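Local atomic coordinates of ParB domain protein nuclease (PDB entry 5K5D), a protein that probably takes part in archaeal DNA segregation through a pNOB8-like ParB-N domain and may also cleave nucleic acid. Residues D37-K40 / S41-K45; Y57-I60 / D61-R65; A186-E189 / S190-R193. The protein carries 4 engineered substitutions. One frame throughout, in Å; residues are numbered along the deposited sequence.

Interaction 1 of 3, residues D37-K40 / S41-K45; sequences DLEK and SLREK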
loop_
_atom_site.group_PDB
_atom_site.type_symbol
_atom_site.label_atom_id
_atom_site.label_comp_id
_atom_site.label_asym_id
_atom_site.label_seq_id
_atom_site.Cartn_x
_atom_site.Cartn_y
_atom_site.Cartn_z
ATOM N N ASP B 37 -1.534 -13.261 17.134
ATOM C CA ASP B 37 -0.081 -13.314 17.190
ATOM C C ASP B 37 0.474 -12.337 18.229
ATOM O O ASP B 37 1.060 -12.759 19.229
ATOM C CB ASP B 37 0.525 -13.039 15.809
ATOM C CG ASP B 37 -0.028 -13.963 14.735
ATOM O OD1 ASP B 37 -1.267 -14.131 14.665
ATOM O OD2 ASP B 37 0.777 -14.526 13.961
ATOM N N LEU B 38 0.289 -11.038 18.007
ATOM C CA LEU B 38 0.772 -10.053 18.974
ATOM C C LEU B 38 -0.192 -9.875 20.146
ATOM O O LEU B 38 -0.127 -8.889 20.880
ATOM C CB LEU B 38 1.119 -8.706 18.321
ATOM C CG LEU B 38 0.208 -7.999 17.311
ATOM C CD1 LEU B 38 0.628 -8.304 15.876
ATOM C CD2 LEU B 38 -1.256 -8.322 17.540
ATOM N N GLU B 39 -1.080 -10.848 20.315
ATOM C CA GLU B 39 -1.999 -10.869 21.443
ATOM C C GLU B 39 -1.393 -11.705 22.566
ATOM O O GLU B 39 -1.529 -11.375 23.744
ATOM C CB GLU B 39 -3.344 -11.456 21.014
ATOM C CG GLU B 39 -4.519 -11.048 21.878
ATOM C CD GLU B 39 -5.847 -11.485 21.284
ATOM O OE1 GLU B 39 -6.638 -10.604 20.880
ATOM O OE2 GLU B 39 -6.098 -12.710 21.217
ATOM N N LYS B 40 -0.716 -12.786 22.191
ATOM C CA LYS B 40 -0.053 -13.641 23.168
ATOM C C LYS B 40 1.306 -13.066 23.535
ATOM O O LYS B 40 1.766 -13.218 24.665
ATOM C CB LYS B 40 0.107 -15.066 22.635
ATOM C CG LYS B 40 1.162 -15.214 21.562
ATOM C CD LYS B 40 2.148 -16.315 21.919
ATOM C CE LYS B 40 1.464 -17.668 21.996
ATOM N NZ LYS B 40 2.441 -18.766 22.231
ATOM N N SER B 41 1.946 -12.411 22.569
ATOM C CA SER B 41 3.210 -11.727 22.809
ATOM C C SER B 41 3.055 -10.787 23.993
ATOM O O SER B 41 3.849 -10.817 24.932
ATOM C CB SER B 41 3.629 -10.929 21.572
ATOM O OG SER B 41 3.531 -11.714 20.396
ATOM N N LEU B 42 2.016 -9.959 23.944
ATOM C CA LEU B 42 1.732 -9.010 25.014
ATOM C C LEU B 42 1.199 -9.714 26.259
ATOM O O LEU B 42 1.357 -9.223 27.377
ATOM C CB LEU B 42 0.735 -7.947 24.536
ATOM C CG LEU B 42 1.224 -7.014 23.423
ATOM C CD1 LEU B 42 0.068 -6.226 22.819
ATOM C CD2 LEU B 42 2.302 -6.080 23.946
ATOM N N ARG B 43 0.569 -10.865 26.056
ATOM C CA ARG B 43 0.013 -11.647 27.154
ATOM C C ARG B 43 1.128 -12.218 28.026
ATOM O O ARG B 43 1.173 -11.987 29.235
ATOM C CB ARG B 43 -0.839 -12.787 26.592
ATOM C CG ARG B 43 -1.892 -13.332 27.540
ATOM C CD ARG B 43 -2.555 -14.572 26.949
ATOM N NE ARG B 43 -2.851 -14.412 25.526
ATOM C CZ ARG B 43 -3.992 -13.925 25.046
ATOM N NH1 ARG B 43 -4.958 -13.548 25.873
ATOM N NH2 ARG B 43 -4.166 -13.817 23.737
ATOM N N GLU B 44 2.030 -12.961 27.392
ATOM C CA GLU B 44 3.119 -13.636 28.086
ATOM C C GLU B 44 4.185 -12.677 28.603
ATOM O O GLU B 44 4.391 -12.551 29.811
ATOM C CB GLU B 44 3.785 -14.656 27.159
ATOM C CG GLU B 44 2.877 -15.778 26.692
ATOM C CD GLU B 44 3.624 -16.819 25.877
ATOM O OE1 GLU B 44 3.693 -16.674 24.638
ATOM O OE2 GLU B 44 4.145 -17.781 26.478
ATOM N N LYS B 45 4.868 -12.012 27.678
ATOM C CA LYS B 45 6.046 -11.220 28.013
ATOM C C LYS B 45 5.811 -9.717 27.937
ATOM O O LYS B 45 6.762 -8.939 27.847
ATOM C CB LYS B 45 7.216 -11.615 27.112
ATOM C CG LYS B 45 6.789 -12.090 25.736
ATOM C CD LYS B 45 7.970 -12.639 24.957
ATOM C CE LYS B 45 7.519 -13.268 23.654
ATOM N NZ LYS B 45 6.706 -12.316 22.849
#

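Interaction 2 of 3, residues Y57-I60 / D61-R65; sequences YVLI and DGYTR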
loop_
_atom_site.group_PDB
_atom_site.type_symbol
_atom_site.label_atom_id
_atom_site.label_comp_id
_atom_site.label_asym_id
_atom_site.label_seq_id
_atom_site.Cartn_x
_atom_site.Cartn_y
_atom_site.Cartn_z
ATOM N N TYR B 57 1.751 12.902 20.926
ATOM C CA TYR B 57 1.243 11.614 21.384
ATOM C C TYR B 57 0.111 11.102 20.503
ATOM O O TYR B 57 -0.770 10.372 20.955
ATOM C CB TYR B 57 0.832 11.696 22.858
ATOM C CG TYR B 57 1.991 12.093 23.747
ATOM C CD1 TYR B 57 2.198 13.421 24.102
ATOM C CD2 TYR B 57 2.898 11.144 24.201
ATOM C CE1 TYR B 57 3.266 13.788 24.898
ATOM C CE2 TYR B 57 3.967 11.500 24.996
ATOM C CZ TYR B 57 4.148 12.823 25.340
ATOM O OH TYR B 57 5.216 13.179 26.129
ATOM N N VAL B 58 0.144 11.502 19.237
ATOM C CA VAL B 58 -0.721 10.918 18.228
ATOM C C VAL B 58 -0.112 9.589 17.796
ATOM O O VAL B 58 1.034 9.537 17.342
ATOM C CB VAL B 58 -0.875 11.844 16.999
ATOM C CG1 VAL B 58 -1.628 11.137 15.884
ATOM C CG2 VAL B 58 -1.576 13.133 17.385
ATOM N N LEU B 59 -0.881 8.517 17.960
ATOM C CA LEU B 59 -0.443 7.180 17.592
ATOM C C LEU B 59 -0.214 7.103 16.085
ATOM O O LEU B 59 -1.088 7.454 15.290
ATOM C CB LEU B 59 -1.504 6.159 18.003
ATOM C CG LEU B 59 -1.054 4.838 18.630
ATOM C CD1 LEU B 59 -1.857 3.681 18.054
ATOM C CD2 LEU B 59 0.432 4.608 18.437
ATOM N N ILE B 60 0.966 6.642 15.691
ATOM C CA ILE B 60 1.287 6.517 14.278
ATOM C C ILE B 60 1.204 5.062 13.865
ATOM O O ILE B 60 0.568 4.717 12.871
ATOM C CB ILE B 60 2.698 7.058 13.975
ATOM C CG1 ILE B 60 2.728 8.574 14.164
ATOM C CG2 ILE B 60 3.128 6.688 12.562
ATOM C CD1 ILE B 60 4.089 9.182 13.919
ATOM N N ASP B 61 1.850 4.217 14.656
ATOM C CA ASP B 61 1.880 2.787 14.408
ATOM C C ASP B 61 1.640 2.006 15.698
ATOM O O ASP B 61 2.268 2.276 16.721
ATOM C CB ASP B 61 3.235 2.387 13.838
ATOM C CG ASP B 61 3.266 0.953 13.391
ATOM O OD1 ASP B 61 2.382 0.570 12.597
ATOM O OD2 ASP B 61 4.162 0.205 13.838
ATOM N N GLY B 62 0.731 1.038 15.644
ATOM C CA GLY B 62 0.512 0.147 16.768
ATOM C C GLY B 62 -0.913 0.153 17.277
ATOM O O GLY B 62 -1.150 -0.001 18.474
ATOM N N TYR B 63 -1.868 0.315 16.367
ATOM C CA TYR B 63 -3.268 0.450 16.756
ATOM C C TYR B 63 -3.879 -0.837 17.299
ATOM O O TYR B 63 -4.618 -0.818 18.280
ATOM C CB TYR B 63 -4.098 1.021 15.602
ATOM C CG TYR B 63 -3.924 2.515 15.465
ATOM C CD1 TYR B 63 -2.875 3.052 14.726
ATOM C CD2 TYR B 63 -4.791 3.389 16.102
ATOM C CE1 TYR B 63 -2.704 4.419 14.617
ATOM C CE2 TYR B 63 -4.632 4.753 15.997
ATOM C CZ TYR B 63 -3.588 5.265 15.255
ATOM O OH TYR B 63 -3.436 6.628 15.153
ATOM N N THR B 64 -3.574 -1.958 16.667
ATOM C CA THR B 64 -4.052 -3.231 17.178
ATOM C C THR B 64 -3.423 -3.507 18.546
ATOM O O THR B 64 -4.132 -3.747 19.524
ATOM C CB THR B 64 -3.779 -4.380 16.189
ATOM O OG1 THR B 64 -4.512 -4.142 14.978
ATOM C CG2 THR B 64 -4.211 -5.713 16.777
ATOM N N ARG B 65 -2.096 -3.446 18.611
ATOM C CA ARG B 65 -1.373 -3.635 19.864
ATOM C C ARG B 65 -1.933 -2.785 21.003
ATOM O O ARG B 65 -2.117 -3.275 22.115
ATOM C CB ARG B 65 0.115 -3.344 19.674
ATOM C CG ARG B 65 0.834 -4.362 18.811
ATOM C CD ARG B 65 2.279 -3.963 18.569
ATOM N NE ARG B 65 2.389 -2.851 17.632
ATOM C CZ ARG B 65 3.538 -2.303 17.252
ATOM N NH1 ARG B 65 4.686 -2.762 17.735
ATOM N NH2 ARG B 65 3.543 -1.296 16.389
#

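Interaction 3 of 3, residues A186-E189 / S190-R193; sequences ALSE and SDKR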
loop_
_atom_site.group_PDB
_atom_site.type_symbol
_atom_site.label_atom_id
_atom_site.label_comp_id
_atom_site.label_asym_id
_atom_site.label_seq_id
_atom_site.Cartn_x
_atom_site.Cartn_y
_atom_site.Cartn_z
ATOM N N ALA B 186 11.329 -4.924 0.601
ATOM C CA ALA B 186 9.878 -5.049 0.541
ATOM C C ALA B 186 9.423 -5.634 -0.794
ATOM O O ALA B 186 8.529 -6.479 -0.846
ATOM C CB ALA B 186 9.229 -3.702 0.775
ATOM N N LEU B 187 10.045 -5.168 -1.872
ATOM C CA LEU B 187 9.742 -5.653 -3.210
ATOM C C LEU B 187 11.002 -5.689 -4.056
ATOM O O LEU B 187 12.074 -5.291 -3.605
ATOM C CB LEU B 187 8.701 -4.764 -3.885
ATOM C CG LEU B 187 7.283 -4.795 -3.320
ATOM C CD1 LEU B 187 6.410 -3.803 -4.066
ATOM C CD2 LEU B 187 6.702 -6.198 -3.406
ATOM N N SER B 188 10.864 -6.161 -5.289
ATOM C CA SER B 188 11.996 -6.252 -6.196
ATOM C C SER B 188 11.994 -5.078 -7.160
ATOM O O SER B 188 11.035 -4.310 -7.216
ATOM C CB SER B 188 11.952 -7.566 -6.977
ATOM O OG SER B 188 10.858 -7.590 -7.879
ATOM N N GLU B 189 13.076 -4.946 -7.918
ATOM C CA GLU B 189 13.197 -3.871 -8.888
ATOM C C GLU B 189 12.043 -3.937 -9.888
ATOM O O GLU B 189 11.344 -2.947 -10.105
ATOM C CB GLU B 189 14.540 -3.967 -9.615
ATOM C CG GLU B 189 15.006 -2.671 -10.271
ATOM C CD GLU B 189 15.664 -1.716 -9.290
ATOM O OE1 GLU B 189 15.866 -0.537 -9.656
ATOM O OE2 GLU B 189 15.986 -2.141 -8.159
ATOM N N SER B 190 11.841 -5.111 -10.480
ATOM C CA SER B 190 10.825 -5.300 -11.517
ATOM C C SER B 190 9.406 -5.210 -10.963
ATOM O O SER B 190 8.495 -4.739 -11.644
ATOM C CB SER B 190 11.022 -6.644 -12.222
ATOM O OG SER B 190 10.800 -7.721 -11.328
ATOM N N ASP B 191 9.225 -5.671 -9.729
ATOM C CA ASP B 191 7.944 -5.547 -9.044
ATOM C C ASP B 191 7.545 -4.082 -8.835
ATOM O O ASP B 191 6.374 -3.734 -8.957
ATOM C CB ASP B 191 7.972 -6.285 -7.703
ATOM C CG ASP B 191 7.470 -7.715 -7.813
ATOM O OD1 ASP B 191 7.141 -8.311 -6.765
ATOM O OD2 ASP B 191 7.394 -8.239 -8.947
ATOM N N LYS B 192 8.515 -3.230 -8.519
ATOM C CA LYS B 192 8.234 -1.809 -8.338
ATOM C C LYS B 192 7.899 -1.158 -9.670
ATOM O O LYS B 192 7.118 -0.208 -9.732
ATOM C CB LYS B 192 9.424 -1.081 -7.712
ATOM C CG LYS B 192 9.717 -1.460 -6.274
ATOM C CD LYS B 192 10.871 -0.640 -5.731
ATOM C CE LYS B 192 11.309 -1.140 -4.375
ATOM N NZ LYS B 192 11.918 -2.494 -4.475
ATOM N N ARG B 193 8.496 -1.670 -10.738
ATOM C CA ARG B 193 8.298 -1.090 -12.054
ATOM C C ARG B 193 6.977 -1.570 -12.633
ATOM O O ARG B 193 6.238 -0.797 -13.246
ATOM C CB ARG B 193 9.460 -1.447 -12.978
ATOM C CG ARG B 193 9.417 -0.721 -14.303
ATOM C CD ARG B 193 10.649 -1.012 -15.134
ATOM N NE ARG B 193 10.496 -0.502 -16.491
ATOM C CZ ARG B 193 9.935 -1.187 -17.481
ATOM N NH1 ARG B 193 9.479 -2.414 -17.262
ATOM N NH2 ARG B 193 9.831 -0.648 -18.687
#

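Interaction 1 of 3, residues D37-K40 / S41-K45
Two weak salt bridges, E39 with R43 and K40 with E44, step along helix 37-45, each spanning four residues. In the first, E39 OE2 lies 3.4 Å from R43 NH2 and meets the guanidinium at its edge, in its plane. The carboxylate stands nearly perpendicular to it, the planes 84° apart, so a single oxygen faces a single nitrogen. R43 bends at chi3, which folds its head back along the helix and places E39 O over one guanidinium face. E39 OE1 has a long, weak ion pair with R35. In the second bridge K40 NZ is 3.4 Å from E44 OE1. CG of K40 sits between its backbone N and carbonyl carbon (chi1 73°), and bends at chi2 and chi3 lay the chain alongside E44; the same OE1 lies only 3.1 Å from K40 CD.

The backbone bonds follow the i to i+4 pattern of an alpha helix, here an amphipathic surface helix of the ParB-like N-terminal region. S41 N reaches D37 O weakly at 3.5 Å, and R43 N reaches E39 O weakly at 3.2 Å. E44 N to K40 O is short and almost straight, 2.8 Å with an N-H...O angle of 178°. S41 OG lies 2.9 Å from D37 O and may donate to it, although its proton has another possible acceptor.

Packing occupies the inner face. A methyl of L42, CD1, rests 3.3 Å from the carbonyl oxygen L38 O, and both leucines pack on helix 63-71, L38 against R65 and I68, L42 against M69.

Interaction 2 of 3, residues Y57-I60 / D61-R65
The turn that carries strand 59-61 into helix 63-71 is braced by L59 and Y63; turn and helix start together hold a citrate, probably from the crystallisation liquor. L59 and Y63 approach from opposite directions. L59 CD1 sits over the middle of the Y63 ring, 3.3 Å from its centroid and 3° off the normal, a CH-pi contact with all six ring carbons nearly equidistant. The phenol meanwhile reaches the backbone: Y63 OH donates to L59 O in a very short bond of 2.5 Å, and D22 N donates to the same OH. With its CG anti to the carbonyl carbon (chi1 -78°), Y63 turns its ring back over the strand it follows. I60 O lies at the ring edge, in plane, 3.7 Å from Y63 CE1. A phenylalanine here would keep the CH-pi contact but would probably leave L59 O and D22 N without their shared hydroxyl and the ring less firmly fixed in rotation.

The other branch of L59 turns to the backbone, CD2 3.4 Å from D61 O. At the strand end I60 and D61 together pair with I52 of strand 51-53, a classic bulge. D61 OD1 accepts from N101 ND2, while D61 OD2 forms a salt bridge of 3.0 Å with R65 NH2, tying the strand end to the first helical turn. Between them G62 occupies the N-cap with phi 122°, where a CB would press on the carbonyl oxygen of D61 and on R65 NH2. The amides of G62, Y63 and R65 and the hydroxyl of T64 all bond the citrate. A helix start that gathers an anion in this way is consistent with the GxxR motif, which binds phosphate in ParB and sulfiredoxin relatives.

Interaction 3 of 3, residues A186-E189 / S190-R193
S188 and D191 meet at the start of helix 189-201, on the close-packed side of this contact. S188 OG accepts from D191 N at 3.1 Å, with an N-H...O angle of 153°; chi1 of 68° sets the hydroxyl between its own backbone N and carbonyl carbon, pointing at the opening turn. OG of S188 also lies 3.2 Å from D191 CB. L187 crosses D191 at about a right angle, its CD2 4.0 Å from D191 OD1, and buries itself against L113 and F116 of helix 109-128. The D191 carboxylate is anchored by a salt bridge from OD1 to K109, while OD2 lies close to D219; that proximity would probably favour a proton on one of the two acids, an effect the K109 charge would partly offset.

K192 curls back over the same end. A bend at chi4 directs K192 NZ to L187 O, a weak bond of 2.9 Å, with a second weak one to S188 O; its stronger partner is the carboxylate of D181, and N184 adds a hydrogen bond. NZ thus gathers the loop before the helix around itself. K192 N donates to S188 O at 3.0 Å.

The outer side is looser. E189, S190 and R193 are exposed, and E189 OE2 stays 5.5 Å from K192 NZ, too far for a salt bridge. R193 N bonds E189 O at 3.2 Å; its side chain leads away, toward E174 and a long, weak ion pair with E155. A serine N-cap reaching the amide three residues on is the classic start of an alpha helix.

In the fold
Interactions 1, 2 and 3 follow one another along the chain. The first two belong to the ParB-like N-terminal region, their centres about 17 Å apart, and they touch: L42 CD1 comes within 3.7 Å of R65 O, and L38 packs on R65 and T64. Helix 37-45 thus packs against helix 63-71, which begins at the citrate-binding turn after edge strand 59-61 of the four-stranded mixed sheet. Interaction 3 opens helix 189-201 in the later helical part, across the chain's centre from interaction 2. Its centre lies about 28 Å from that of interaction 2 and 33 Å from that of interaction 1; it touches neither, the nearest atoms being about 14 and 18 Å away.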